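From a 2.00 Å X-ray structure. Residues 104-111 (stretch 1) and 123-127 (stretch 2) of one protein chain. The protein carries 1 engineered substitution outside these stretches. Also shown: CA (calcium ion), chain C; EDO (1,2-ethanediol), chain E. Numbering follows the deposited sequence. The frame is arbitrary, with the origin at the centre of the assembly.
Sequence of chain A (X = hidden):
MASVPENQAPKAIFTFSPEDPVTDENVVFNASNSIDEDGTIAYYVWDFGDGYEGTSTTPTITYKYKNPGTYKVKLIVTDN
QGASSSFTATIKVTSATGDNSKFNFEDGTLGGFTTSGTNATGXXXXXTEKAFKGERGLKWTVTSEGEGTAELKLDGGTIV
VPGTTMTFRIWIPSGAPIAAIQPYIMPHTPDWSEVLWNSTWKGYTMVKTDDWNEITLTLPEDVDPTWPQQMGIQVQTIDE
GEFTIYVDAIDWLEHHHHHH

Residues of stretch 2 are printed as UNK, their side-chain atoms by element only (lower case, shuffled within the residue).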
ATOM      1  N   ASN A 104      -3.316  -4.830 -10.821  1.00 40.78           N
ATOM      2  CA  ASN A 104      -2.429  -3.742 -11.235  1.00 40.69           C
ATOM      3  C   ASN A 104      -2.859  -3.071 -12.533  1.00 40.31           C
ATOM      4  O   ASN A 104      -2.432  -1.946 -12.833  1.00 40.38           O
ATOM      5  CB  ASN A 104      -0.990  -4.257 -11.346  1.00 40.15           C
ATOM      6  CG  ASN A 104      -0.858  -5.444 -12.290  1.00 40.71           C
ATOM      7  OD1 ASN A 104      -1.017  -5.309 -13.508  1.00 41.33           O
ATOM      8  ND2 ASN A 104      -0.550  -6.612 -11.732  1.00 38.90           N
ATOM      9  N   PHE A 105      -3.679  -3.795 -13.295  1.00 39.95           N
ATOM     10  CA  PHE A 105      -4.317  -3.319 -14.530  1.00 39.84           C
ATOM     11  C   PHE A 105      -3.353  -2.920 -15.663  1.00 40.13           C
ATOM     12  O   PHE A 105      -3.751  -2.255 -16.622  1.00 39.99           O
ATOM     13  CB  PHE A 105      -5.340  -2.223 -14.218  1.00 39.36           C
ATOM     14  CG  PHE A 105      -6.330  -2.627 -13.168  1.00 38.90           C
ATOM     15  CD1 PHE A 105      -7.327  -3.560 -13.462  1.00 38.87           C
ATOM     16  CD2 PHE A 105      -6.248  -2.111 -11.877  1.00 38.39           C
ATOM     17  CE1 PHE A 105      -8.241  -3.964 -12.495  1.00 39.62           C
ATOM     18  CE2 PHE A 105      -7.165  -2.504 -10.893  1.00 38.15           C
ATOM     19  CZ  PHE A 105      -8.160  -3.433 -11.203  1.00 39.33           C
ATOM     20  N   GLU A 106      -2.107  -3.375 -15.564  1.00 40.63           N
ATOM     21  CA  GLU A 106      -1.066  -3.026 -16.539  1.00 41.24           C
ATOM     22  C   GLU A 106      -1.167  -3.809 -17.851  1.00 41.98           C
ATOM     23  O   GLU A 106      -0.506  -3.459 -18.838  1.00 42.26           O
ATOM     24  CB  GLU A 106       0.340  -3.175 -15.928  1.00 41.10           C
ATOM     25  CG  GLU A 106       0.567  -2.363 -14.640  1.00 40.40           C
ATOM     26  CD  GLU A 106       0.467  -0.858 -14.858  1.00 39.91           C
ATOM     27  OE1 GLU A 106       1.077  -0.337 -15.810  1.00 39.64           O
ATOM     28  OE2 GLU A 106      -0.225  -0.185 -14.071  1.00 39.87           O
ATOM     29  N   ASP A 107      -1.986  -4.861 -17.867  1.00 42.67           N
ATOM     30  CA  ASP A 107      -2.201  -5.639 -19.092  1.00 43.51           C
ATOM     31  C   ASP A 107      -3.314  -5.064 -19.980  1.00 43.63           C
ATOM     32  O   ASP A 107      -3.608  -5.613 -21.044  1.00 43.74           O
ATOM     33  CB  ASP A 107      -2.435  -7.131 -18.784  1.00 43.75           C
ATOM     34  CG  ASP A 107      -3.753  -7.399 -18.057  1.00 45.44           C
ATOM     35  OD1 ASP A 107      -4.522  -6.452 -17.771  1.00 45.85           O
ATOM     36  OD2 ASP A 107      -4.021  -8.586 -17.763  1.00 48.07           O
ATOM     37  N   GLY A 108      -3.926  -3.964 -19.539  1.00 43.72           N
ATOM     38  CA  GLY A 108      -4.941  -3.261 -20.329  1.00 44.05           C
ATOM     39  C   GLY A 108      -6.351  -3.805 -20.166  1.00 44.15           C
ATOM     40  O   GLY A 108      -7.297  -3.305 -20.778  1.00 44.07           O
ATOM     41  N   THR A 109      -6.475  -4.815 -19.311  1.00 44.24           N
ATOM     42  CA  THR A 109      -7.698  -5.579 -19.100  1.00 44.42           C
ATOM     43  C   THR A 109      -8.514  -4.992 -17.936  1.00 44.01           C
ATOM     44  O   THR A 109      -8.020  -4.149 -17.181  1.00 44.14           O
ATOM     45  CB  THR A 109      -7.309  -7.069 -18.858  1.00 44.45           C
ATOM     46  OG1 THR A 109      -6.815  -7.626 -20.083  1.00 45.96           O
ATOM     47  CG2 THR A 109      -8.447  -7.907 -18.392  1.00 45.95           C
ATOM     48  N   LEU A 110      -9.770  -5.419 -17.817  1.00 43.50           N
ATOM     49  CA  LEU A 110     -10.607  -5.073 -16.667  1.00 43.26           C
ATOM     50  C   LEU A 110     -10.319  -5.956 -15.444  1.00 42.87           C
ATOM     51  O   LEU A 110     -10.812  -5.684 -14.345  1.00 42.80           O
ATOM     52  CB  LEU A 110     -12.096  -5.133 -17.041  1.00 43.38           C
ATOM     53  CG  LEU A 110     -12.609  -4.076 -18.025  1.00 43.51           C
ATOM     54  CD1 LEU A 110     -14.124  -4.203 -18.200  1.00 43.41           C
ATOM     55  CD2 LEU A 110     -12.225  -2.666 -17.579  1.00 43.86           C
ATOM     56  N   GLY A 111      -9.520  -7.005 -15.649  1.00 42.16           N
ATOM     57  CA  GLY A 111      -9.184  -7.982 -14.615  1.00 42.01           C
ATOM     58  C   GLY A 111     -10.384  -8.749 -14.079  1.00 41.78           C
ATOM     59  O   GLY A 111     -10.368  -9.229 -12.939  1.00 41.37           O
ATOM     60  N   UNK A 123     -20.054   2.586 -15.750  1.00 42.27           N
ATOM     61  CA  UNK A 123     -19.228   2.029 -16.800  1.00 42.80           C
ATOM     62  C   UNK A 123     -17.790   2.033 -16.281  1.00 42.73           C
ATOM     63  O   UNK A 123     -17.392   2.942 -15.544  1.00 43.28           O
ATOM     64  c   UNK A 123     -19.379   2.805 -18.140  1.00 42.79           C
ATOM     65  c   UNK A 123     -18.697   2.062 -19.285  1.00 44.02           C
ATOM     66  c   UNK A 123     -18.831   4.221 -18.030  1.00 43.28           C
ATOM     67  N   UNK A 124     -17.030   1.009 -16.642  1.00 42.42           N
ATOM     68  CA  UNK A 124     -15.628   0.921 -16.244  1.00 41.96           C
ATOM     69  C   UNK A 124     -14.740   0.629 -17.453  1.00 41.86           C
ATOM     70  O   UNK A 124     -15.068  -0.216 -18.283  1.00 41.40           O
ATOM     71  c   UNK A 124     -15.674  -1.548 -15.556  1.00 42.10           C
ATOM     72  c   UNK A 124     -14.016   0.025 -14.500  1.00 41.00           C
ATOM     73  c   UNK A 124     -15.409  -0.113 -15.092  1.00 42.20           C
ATOM     74  N   UNK A 125     -13.632   1.360 -17.554  1.00 41.63           N
ATOM     75  CA  UNK A 125     -12.628   1.119 -18.589  1.00 41.57           C
ATOM     76  C   UNK A 125     -11.234   1.084 -17.973  1.00 41.59           C
ATOM     77  O   UNK A 125     -10.999   1.673 -16.911  1.00 41.30           O
ATOM     78  c   UNK A 125     -14.016   2.245 -20.409  1.00 41.83           C
ATOM     79  c   UNK A 125     -12.239   3.573 -19.196  1.00 41.26           C
ATOM     80  c   UNK A 125     -12.651   2.191 -19.720  1.00 41.42           C
ATOM     81  N   UNK A 126     -10.322   0.387 -18.644  1.00 41.75           N
ATOM     82  CA  UNK A 126      -8.905   0.464 -18.330  1.00 41.82           C
ATOM     83  C   UNK A 126      -8.313   1.741 -18.933  1.00 42.10           C
ATOM     84  O   UNK A 126      -8.427   1.983 -20.139  1.00 41.91           O
ATOM     85  o   UNK A 126      -5.937   0.067 -18.802  1.00 41.03           O
ATOM     86  c   UNK A 126      -8.171  -0.785 -18.825  1.00 41.52           C
ATOM     87  c   UNK A 126      -6.707  -0.804 -18.411  1.00 41.21           C
ATOM     88  n   UNK A 126      -6.322  -1.797 -17.618  1.00 39.00           N
ATOM     89  N   UNK A 127      -7.678   2.548 -18.084  1.00 42.40           N
ATOM     90  CA  UNK A 127      -7.278   3.908 -18.448  1.00 42.71           C
ATOM     91  C   UNK A 127      -5.798   4.206 -18.194  1.00 42.91           C
ATOM     92  O   UNK A 127      -5.176   3.586 -17.336  1.00 43.09           O
ATOM     93  c   UNK A 127      -7.862   4.929 -16.182  1.00 42.50           C
ATOM     94  o   UNK A 127      -7.849   6.273 -18.186  1.00 43.06           O
ATOM     95  c   UNK A 127      -8.139   4.962 -17.687  1.00 42.51           C
TER
HETATM   96 CA    CA C1253      -1.583   0.162 -12.101  1.00 43.99          CA
HETATM   97  C1  EDO E1255      -5.461  -7.863 -14.842  1.00 59.44           C
HETATM   98  O1  EDO E1255      -5.805  -6.558 -15.338  1.00 60.71           O
HETATM   99  C2  EDO E1255      -5.318  -7.829 -13.326  1.00 57.89           C
HETATM  100  O2  EDO E1255      -4.521  -6.707 -12.954  1.00 57.16           O

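Position 123 has three side-chain carbons. One is bonded to CA and carries the other two, so the side chain forks at CB. It does not reach stretch 1. A fork of three carbons with no heteroatom is valine: Val123.

Position 124 has the same pattern, one carbon carrying two. Here the CA-to-CB bond points toward stretch 1. One of the branch carbons lies 4.1 Å from Leu110 CD1, an apolar contact. The backbone also takes part, with O of position 124 lying 3.8 Å from Leu110 CD2. The residue is Val124, and its branch carbon nearest Leu110 CD1 is CG1.

Position 125 again has three carbons forked at CB. Its CA-to-CB bond points away from stretch 1, as expected for alternation along a strand. Contact is made through the backbone: C of position 125 is 3.9 Å from Leu110 CD2. The residue is Val125.

Position 126 has two carbons in line, and the second carries one oxygen and one nitrogen. This is a short side chain ending in an amide. Its CA-to-CB bond points toward stretch 1. The nitrogen lies 2.8 Å from Phe105 O and 2.9 Å from Thr109 O. Both partners are carbonyl oxygens, which suits an NH2 group with two hydrogens to give. The residue is Asn126. Its OD1 is hydrogen-bonded elsewhere in the structure.

Position 127 has a carbon at CB carrying one oxygen and one carbon. Its CA-to-CB bond points away and the side chain does not touch stretch 1. A hydroxyl and a methyl on CB make threonine: Thr127.

The contact is small, with 252 Å² buried over both sides, and Asn126 contributes the largest share. Phe105 to Gly108 form a type I turn, whose own Gly108 N to Phe105 O bond is weak at 3.4 Å. Asn126 ND2 donates to Phe105 O and Thr109 O at nearly straight angles, 169° and 162°. One amide group thus ties the turn to the residue just after it. Thr109 N, 3.5 Å from Asn126 ND2, is another donor and instead bonds Asp107 OD1 at 3.0 Å. Leu110 CD1 makes the apolar contact with Val124 CG1, 4.1 Å; its CD2 packs against the strand backbone, 3.8 Å from Asn126 N. The calcium ion is bound by Asn104 O and Glu106 OE2, each at 2.4 Å, and by atoms elsewhere in the structure. Its two ligands here are Asn104, just before the turn, and Glu106, within it; Asn126 bonds to Phe105, the first residue of the turn, and to Thr109, just after it.

Stretch 2 123-127: VVVNT
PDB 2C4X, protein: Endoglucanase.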